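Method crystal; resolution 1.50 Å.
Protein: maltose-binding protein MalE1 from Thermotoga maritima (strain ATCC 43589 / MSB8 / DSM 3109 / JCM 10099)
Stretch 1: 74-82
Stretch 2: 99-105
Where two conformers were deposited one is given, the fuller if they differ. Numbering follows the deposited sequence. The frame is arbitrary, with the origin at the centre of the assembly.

Stretch 1, residues 74-82: LIEPIPNFS
Stretch 2 99-105: GKLYGIP

Two segments of one chain, separated by at least 20 residues wherever they touch, cross with end-to-end directions 79° apart and bury 481 Å² between them. Stretch 1 has no regular helix or strand, yet much of it is extended: Pro77 lies at phi/psi -62/145 and Ile78 at -103/114. In stretch 2, Lys100 (-123/152) and Leu101 (-88/137) form a short strand, Tyr102 turns at -124/7, Gly103 opens to -166/162, and Ile104 (-102/110) is again strand. The register sets Pro77 CA 4.8 Å from Tyr102 CA and Ile78 CA 5.5 Å from Leu101 CA.

One direct hydrogen bond fixes that register: Ile78 N donates to Leu101 O at 2.8 Å, nearly straight at 166°. Proline has no amide hydrogen to offer, but Pro77 CA approaches the same Leu101 O at 3.3 Å in a CA-H...O contact. Two waters extend the pairing. One receives Leu101 N at 3.0 Å and donates to Ile78 O at 2.8 Å, so that both backbone groups of each residue in this pair are used. The other lies 2.7 Å from Glu76 O and 2.6 Å from Tyr102 O, bridging two carbonyls that could not pair with each other.

Ile78 is the central apolar plug. Its CB points toward stretch 2, and chi1 m with chi2 t extends the side chain so that CD1 reaches 3.6 Å from Gly103 CA and 3.8 Å from Ile104 CG1. Gly103 presents bare backbone to this methyl; its N is buried with no partner in the model, an unpaid polar group. CB of Ile78 also lies 4.2 Å from Leu101 CD2. Leu101, whose CB points sideways, uses the t/p rotamer, and the same CD2 sits 4.2 Å from Phe81 CE2, at the ring edge and near its plane.

Phe81 points its CB toward stretch 2 with chi1 p (54°) and chi2 103°, placing CZ 3.9 Å from Ile104 CD1. Ile104 also points toward its partner; chi1 m and chi2 near t (-157°) let it meet both Ile78 and Phe81. Its branched shape fits a strand as well as this buried apolar site.

At the other end, Tyr102 has the largest covered area, 92 Å². Its CA-to-CB bond points away overall, but chi1 -76° (m) and chi2 -78° bring the ring back along stretch 1. Ile75 O lies near the ring plane at the edge, 3.5 Å from Tyr102 CE1, while Pro77 CG packs 3.8 Å from that same CE1. Ile75 is buried and points toward stretch 2; chi1 p and chi2 t carry its CD1 to 3.8 Å from Tyr102 CB.

Pro77, its ring C-gamma exo, is a compact apolar spacer: CG also touches Lys100 CD at 3.9 Å. Lys100, m/t/t/t, lends its aliphatic stem to this contact while the residue remains exposed. Glu76 turns its CB away and contributes through its carbonyl.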

# COMPACT_ATOMS: atom_id res chain seq x y z
N LEU A 74 -0.18 16.46 14.30
CA LEU A 74 -0.58 15.25 15.00
C LEU A 74 0.51 14.19 15.13
O LEU A 74 0.36 13.31 15.98
CB LEU A 74 -1.80 14.61 14.33
CG LEU A 74 -3.08 15.43 14.37
CD1 LEU A 74 -4.17 14.62 13.74
CD2 LEU A 74 -3.45 15.77 15.81
N ILE A 75 1.55 14.22 14.31
CA ILE A 75 2.67 13.28 14.44
C ILE A 75 3.92 14.08 14.73
O ILE A 75 4.06 15.22 14.29
CB ILE A 75 2.85 12.30 13.24
CG1 ILE A 75 2.89 13.07 11.92
CG2 ILE A 75 1.77 11.22 13.26
CD1 ILE A 75 3.23 12.22 10.72
N GLU A 76 4.82 13.48 15.52
CA GLU A 76 5.95 14.14 16.14
C GLU A 76 7.20 14.02 15.27
O GLU A 76 7.51 12.93 14.77
CB GLU A 76 6.22 13.50 17.49
CG GLU A 76 7.34 14.11 18.30
CD GLU A 76 7.02 15.49 18.86
OE1 GLU A 76 5.85 15.92 18.78
OE2 GLU A 76 7.94 16.14 19.43
N PRO A 77 7.97 15.09 15.07
CA PRO A 77 9.24 14.93 14.35
C PRO A 77 10.17 13.99 15.11
O PRO A 77 10.19 13.96 16.34
CB PRO A 77 9.82 16.36 14.33
CG PRO A 77 8.63 17.25 14.56
CD PRO A 77 7.74 16.48 15.49
N ILE A 78 10.94 13.22 14.35
CA ILE A 78 11.88 12.25 14.92
C ILE A 78 13.28 12.84 14.83
O ILE A 78 13.79 13.03 13.71
CB ILE A 78 11.80 10.89 14.22
CG1 ILE A 78 10.42 10.28 14.48
CG2 ILE A 78 12.90 9.97 14.72
CD1 ILE A 78 10.27 8.90 13.90
N PRO A 79 13.93 13.16 15.94
CA PRO A 79 15.27 13.72 15.89
C PRO A 79 16.26 12.67 15.42
O PRO A 79 15.99 11.46 15.44
CB PRO A 79 15.56 14.14 17.33
CG PRO A 79 14.18 14.29 17.94
CD PRO A 79 13.35 13.24 17.30
N ASN A 80 17.41 13.15 14.98
CA ASN A 80 18.43 12.25 14.47
C ASN A 80 18.76 11.19 15.53
O ASN A 80 18.72 11.45 16.74
CB ASN A 80 19.66 13.07 14.09
CG ASN A 80 19.42 13.97 12.88
OD1 ASN A 80 18.35 13.97 12.26
ND2 ASN A 80 20.43 14.78 12.58
N PHE A 81 19.10 10.00 15.06
CA PHE A 81 19.44 8.90 15.95
C PHE A 81 20.53 8.10 15.27
O PHE A 81 20.73 8.21 14.06
CB PHE A 81 18.21 8.03 16.28
CG PHE A 81 17.48 7.52 15.07
CD1 PHE A 81 17.64 6.21 14.66
CD2 PHE A 81 16.63 8.35 14.34
CE1 PHE A 81 16.98 5.72 13.53
CE2 PHE A 81 15.96 7.88 13.21
CZ PHE A 81 16.15 6.55 12.81
N SER A 82 21.24 7.31 16.07
CA SER A 82 22.45 6.66 15.57
C SER A 82 22.18 5.71 14.41
O SER A 82 23.02 5.56 13.52
CB SER A 82 23.14 5.91 16.71
OG SER A 82 22.29 4.87 17.17
N GLY A 99 11.05 19.47 5.80
CA GLY A 99 12.39 19.44 6.35
C GLY A 99 12.61 18.53 7.54
O GLY A 99 13.74 18.43 8.02
N LYS A 100 11.58 17.86 8.04
CA LYS A 100 11.71 17.03 9.22
C LYS A 100 11.28 15.60 8.93
O LYS A 100 10.43 15.36 8.08
CB LYS A 100 10.86 17.57 10.37
CG LYS A 100 11.22 19.00 10.79
CD LYS A 100 10.33 19.50 11.90
CE LYS A 100 10.64 20.93 12.26
NZ LYS A 100 9.97 21.36 13.52
N LEU A 101 11.86 14.66 9.66
CA LEU A 101 11.49 13.26 9.56
C LEU A 101 10.34 12.97 10.52
O LEU A 101 10.35 13.42 11.67
CB LEU A 101 12.69 12.41 9.97
CG LEU A 101 12.50 10.90 9.90
CD1 LEU A 101 12.33 10.48 8.45
CD2 LEU A 101 13.68 10.18 10.55
N TYR A 102 9.35 12.21 10.03
CA TYR A 102 8.14 11.93 10.79
C TYR A 102 7.86 10.44 10.96
O TYR A 102 6.81 10.08 11.49
CB TYR A 102 6.94 12.62 10.13
CG TYR A 102 6.88 14.10 10.37
CD1 TYR A 102 6.43 14.60 11.58
CD2 TYR A 102 7.29 15.00 9.41
CE1 TYR A 102 6.36 15.98 11.82
CE2 TYR A 102 7.24 16.36 9.62
CZ TYR A 102 6.79 16.84 10.84
OH TYR A 102 6.72 18.21 11.06
N GLY A 103 8.77 9.57 10.57
CA GLY A 103 8.54 8.17 10.83
C GLY A 103 9.79 7.35 10.64
O GLY A 103 10.73 7.77 9.97
N ILE A 104 9.76 6.15 11.21
CA ILE A 104 10.79 5.16 10.96
C ILE A 104 10.25 4.15 9.96
O ILE A 104 9.34 3.36 10.30
CB ILE A 104 11.28 4.50 12.26
CG1 ILE A 104 11.88 5.56 13.21
CG2 ILE A 104 12.37 3.47 11.96
CD1 ILE A 104 12.85 5.02 14.24
N PRO A 105 10.74 4.12 8.73
CA PRO A 105 10.24 3.18 7.72
C PRO A 105 10.79 1.78 7.94
O PRO A 105 11.96 1.59 8.30
CB PRO A 105 10.80 3.75 6.41
CG PRO A 105 12.10 4.40 6.85
CD PRO A 105 11.85 4.95 8.22
O HOH W 1 6.16 10.70 13.98
O HOH W 2 13.39 15.37 12.17